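Long-range contact in VP1 (Polyomavirus HPyV6, PDB 4PCG), which probably serves as the major structural protein of the virus capsid, a jelly-roll protein that assembles into pentamers implicated in attachment to host cells: residues M118-C123 / C187-R192. Residues are numbered along the deposited sequence; the frame is centred on the assembly and turned at random. Where two conformers were deposited one is given.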
ATOM      1  N   MET B 118     -12.274  -1.830  11.672  1.00 14.45           N
ATOM      2  CA  MET B 118     -12.661  -0.419  11.659  1.00 14.63           C
ATOM      3  C   MET B 118     -11.780   0.341  12.615  1.00 16.61           C
ATOM      4  O   MET B 118     -11.638  -0.061  13.760  1.00 15.08           O
ATOM      5  CB  MET B 118     -14.121  -0.232  12.049  1.00 15.17           C
ATOM      6  CG  MET B 118     -14.532   1.229  12.137  1.00 16.00           C
ATOM      7  SD  MET B 118     -16.305   1.399  12.333  1.00 16.90           S
ATOM      8  CE  MET B 118     -16.452   3.130  12.787  1.00 17.05           C
ATOM      9  N   TYR B 119     -11.220   1.460  12.149  1.00 14.02           N
ATOM     10  CA  TYR B 119     -10.387   2.330  12.976  1.00 14.92           C
ATOM     11  C   TYR B 119     -11.062   3.711  12.906  1.00 14.19           C
ATOM     12  O   TYR B 119     -11.276   4.207  11.823  1.00 16.17           O
ATOM     13  CB  TYR B 119      -8.981   2.444  12.391  1.00 16.23           C
ATOM     14  CG  TYR B 119      -8.323   1.097  12.114  1.00 14.33           C
ATOM     15  CD1 TYR B 119      -7.575   0.484  13.091  1.00 21.04           C
ATOM     16  CD2 TYR B 119      -8.480   0.444  10.906  1.00 17.37           C
ATOM     17  CE1 TYR B 119      -6.984  -0.748  12.872  1.00 23.04           C
ATOM     18  CE2 TYR B 119      -7.883  -0.795  10.680  1.00 16.29           C
ATOM     19  CZ  TYR B 119      -7.138  -1.386  11.670  1.00 19.09           C
ATOM     20  OH  TYR B 119      -6.532  -2.629  11.486  1.00 22.09           O
ATOM     21  N   PHE B 120     -11.407   4.293  14.039  1.00 13.86           N
ATOM     22  CA  PHE B 120     -12.212   5.509  14.037  1.00 14.25           C
ATOM     23  C   PHE B 120     -11.923   6.350  15.259  1.00 12.97           C
ATOM     24  O   PHE B 120     -11.902   5.842  16.380  1.00 14.12           O
ATOM     25  CB  PHE B 120     -13.721   5.144  13.984  1.00 13.75           C
ATOM     26  CG  PHE B 120     -14.638   6.342  14.019  1.00 13.90           C
ATOM     27  CD1 PHE B 120     -15.041   6.894  15.223  1.00 15.64           C
ATOM     28  CD2 PHE B 120     -15.021   6.957  12.844  1.00 13.78           C
ATOM     29  CE1 PHE B 120     -15.824   8.070  15.238  1.00 15.10           C
ATOM     30  CE2 PHE B 120     -15.817   8.076  12.849  1.00 14.94           C
ATOM     31  CZ  PHE B 120     -16.223   8.634  14.053  1.00 13.71           C
ATOM     32  N   TRP B 121     -11.779   7.655  15.042  1.00 12.14           N
ATOM     33  CA  TRP B 121     -11.749   8.601  16.127  1.00 13.62           C
ATOM     34  C   TRP B 121     -12.507   9.865  15.735  1.00 11.85           C
ATOM     35  O   TRP B 121     -12.609  10.219  14.556  1.00 13.99           O
ATOM     36  CB  TRP B 121     -10.312   8.913  16.566  1.00 14.08           C
ATOM     37  CG  TRP B 121      -9.457   9.597  15.522  1.00 13.88           C
ATOM     38  CD1 TRP B 121      -8.546   8.992  14.663  1.00 16.30           C
ATOM     39  CD2 TRP B 121      -9.418  11.010  15.211  1.00 15.11           C
ATOM     40  NE1 TRP B 121      -7.949   9.958  13.858  1.00 18.04           N
ATOM     41  CE2 TRP B 121      -8.479  11.189  14.167  1.00 19.12           C
ATOM     42  CE3 TRP B 121     -10.101  12.138  15.709  1.00 16.82           C
ATOM     43  CZ2 TRP B 121      -8.206  12.449  13.610  1.00 24.01           C
ATOM     44  CZ3 TRP B 121      -9.830  13.394  15.149  1.00 20.26           C
ATOM     45  CH2 TRP B 121      -8.891  13.535  14.111  1.00 22.37           C
ATOM     46  N   ALA B 122     -13.060  10.510  16.747  1.00 13.25           N
ATOM     47  CA  ALA B 122     -13.694  11.799  16.597  1.00 14.93           C
ATOM     48  C   ALA B 122     -13.430  12.660  17.826  1.00 13.46           C
ATOM     49  O   ALA B 122     -13.372  12.169  18.962  1.00 14.90           O
ATOM     50  CB  ALA B 122     -15.193  11.644  16.409  1.00 16.69           C
ATOM     51  N   CYS B 123     -13.332  13.965  17.557  1.00 13.64           N
ATOM     52  CA  CYS B 123     -13.188  15.005  18.593  0.50 14.51           C
ATOM     53  C   CYS B 123     -14.134  16.100  18.241  1.00 17.18           C
ATOM     54  O   CYS B 123     -14.059  16.626  17.137  1.00 18.26           O
ATOM     55  CB  CYS B 123     -11.841  15.683  18.542  0.50 17.20           C
ATOM     56  SG  CYS B 123     -10.471  14.667  19.031  0.50 13.55           S
ATOM     57  N   CYS B 187     -16.908  19.304  14.783  1.00 15.39           N
ATOM     58  CA  CYS B 187     -16.296  18.020  15.098  1.00 17.27           C
ATOM     59  C   CYS B 187     -15.371  17.643  13.953  1.00 16.33           C
ATOM     60  O   CYS B 187     -15.649  17.993  12.815  1.00 17.10           O
ATOM     61  CB  CYS B 187     -17.396  17.014  15.248  1.00 18.91           C
ATOM     62  SG  CYS B 187     -16.936  15.289  15.208  1.00 19.26           S
ATOM     63  N   ARG B 188     -14.260  16.990  14.266  1.00 14.96           N
ATOM     64  CA  ARG B 188     -13.436  16.363  13.247  1.00 15.45           C
ATOM     65  C   ARG B 188     -13.419  14.874  13.510  1.00 16.21           C
ATOM     66  O   ARG B 188     -13.248  14.439  14.665  1.00 14.67           O
ATOM     67  CB  ARG B 188     -12.013  16.871  13.301  1.00 16.04           C
ATOM     68  CG  ARG B 188     -11.894  18.376  13.281  1.00 17.12           C
ATOM     69  CD  ARG B 188     -12.507  19.070  12.076  1.00 19.78           C
ATOM     70  NE  ARG B 188     -12.262  20.504  12.286  1.00 23.97           N
ATOM     71  CZ  ARG B 188     -13.169  21.453  12.451  1.00 21.68           C
ATOM     72  NH1 ARG B 188     -12.741  22.697  12.684  1.00 21.88           N
ATOM     73  NH2 ARG B 188     -14.481  21.231  12.341  1.00 22.98           N
ATOM     74  N   TYR B 189     -13.548  14.092  12.442  1.00 14.54           N
ATOM     75  CA  TYR B 189     -13.484  12.648  12.587  1.00 14.38           C
ATOM     76  C   TYR B 189     -12.742  12.020  11.418  1.00 13.23           C
ATOM     77  O   TYR B 189     -12.671  12.585  10.319  1.00 14.30           O
ATOM     78  CB  TYR B 189     -14.881  12.028  12.807  1.00 12.53           C
ATOM     79  CG  TYR B 189     -15.816  12.177  11.645  1.00 13.74           C
ATOM     80  CD1 TYR B 189     -15.760  11.303  10.560  1.00 14.65           C
ATOM     81  CD2 TYR B 189     -16.738  13.222  11.598  1.00 17.27           C
ATOM     82  CE1 TYR B 189     -16.600  11.455   9.482  1.00 16.10           C
ATOM     83  CE2 TYR B 189     -17.595  13.375  10.527  1.00 17.51           C
ATOM     84  CZ  TYR B 189     -17.509  12.496   9.461  1.00 16.78           C
ATOM     85  OH  TYR B 189     -18.347  12.684   8.392  1.00 19.52           O
ATOM     86  N   PHE B 190     -12.232  10.816  11.672  1.00 13.77           N
ATOM     87  CA  PHE B 190     -11.526  10.062  10.673  1.00 15.78           C
ATOM     88  C   PHE B 190     -11.805   8.598  10.896  1.00 15.49           C
ATOM     89  O   PHE B 190     -11.701   8.122  12.025  1.00 15.61           O
ATOM     90  CB  PHE B 190     -10.011  10.253  10.704  1.00 19.93           C
ATOM     91  CG  PHE B 190      -9.343   9.456   9.613  1.00 25.97           C
ATOM     92  CD1 PHE B 190      -9.596   9.767   8.271  1.00 40.21           C
ATOM     93  CD2 PHE B 190      -8.626   8.310   9.903  1.00 34.65           C
ATOM     94  CE1 PHE B 190      -9.063   8.987   7.244  1.00 40.87           C
ATOM     95  CE2 PHE B 190      -8.093   7.525   8.886  1.00 38.80           C
ATOM     96  CZ  PHE B 190      -8.303   7.872   7.555  1.00 39.51           C
ATOM     97  N   GLY B 191     -12.118   7.904   9.812  1.00 16.49           N
ATOM     98  CA  GLY B 191     -12.405   6.474   9.870  1.00 14.68           C
ATOM     99  C   GLY B 191     -11.808   5.682   8.723  1.00 15.03           C
ATOM    100  O   GLY B 191     -11.602   6.178   7.625  1.00 14.49           O
ATOM    101  N   ARG B 192     -11.579   4.391   8.976  1.00 14.81           N
ATOM    102  CA  ARG B 192     -11.124   3.497   7.945  0.50 14.02           C
ATOM    103  C   ARG B 192     -11.760   2.133   8.222  1.00 15.06           C
ATOM    104  O   ARG B 192     -11.628   1.619   9.314  1.00 15.07           O
ATOM    105  CB  ARG B 192      -9.607   3.394   7.960  0.50 15.64           C
ATOM    106  CG  ARG B 192      -9.064   2.472   6.884  0.50 21.95           C
ATOM    107  CD  ARG B 192      -7.563   2.627   6.719  0.50 26.06           C
ATOM    108  NE  ARG B 192      -6.840   2.013   7.827  0.50 30.15           N
ATOM    109  CZ  ARG B 192      -6.179   2.687   8.760  0.50 27.39           C
ATOM    110  NH1 ARG B 192      -5.551   2.035   9.719  0.50 27.99           N
ATOM    111  NH2 ARG B 192      -6.148   4.013   8.727  0.50 36.33           N
TER
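The indole of Trp-121 lies against CB of Phe-190 where strands 118-123 and 187-192 of the VP1 jelly roll pair antiparallel as neighbours in one sheet. Six backbone hydrogen bonds join them, two each at Tyr-119/Arg-192, Trp-121/Phe-190 and Cys-123/Arg-188; the shortest span 2.9 Å, as from Cys-123 N to Arg-188 O. Between these pairs lie the non-hydrogen-bonded pairs Phe-120/Gly-191 and Ala-122/Tyr-189.

From CB, which points to the face shared with Phe-190, the Trp-121 side chain turns to put CG between the backbone N and the carbonyl carbon (chi1 64°), laying the ring system over the partner strand. NE1 passes 3.8 Å from Phe-190 CB, which lies over one indole face near its rim; CE2 and CZ2 skirt the same carbon. Along the other border CE3 and then CZ3 approach Arg-188 O, CZ3 to within 3.6 Å. The indole also packs on Thr-90 of strand 79-93 and on Arg-263 and Phe-265 of strand 256-274, which bury it inside the sandwich. The phenyl ring of Phe-190 leads away, and this residue packs on Phe-205 of a neighbouring subunit.

Phe-190, Gly-191 and Arg-192 also form an antiparallel ladder with a strand of that subunit, carrying the sheet across the pentamer interface.

On the other side of the sheet, the Phe-120 ring stacks edge-to-face with Tyr-61, and its CZ reaches Tyr-189 CB at 3.9 Å. Ala-122 CB meets that same Tyr-189 CB at 3.6 Å.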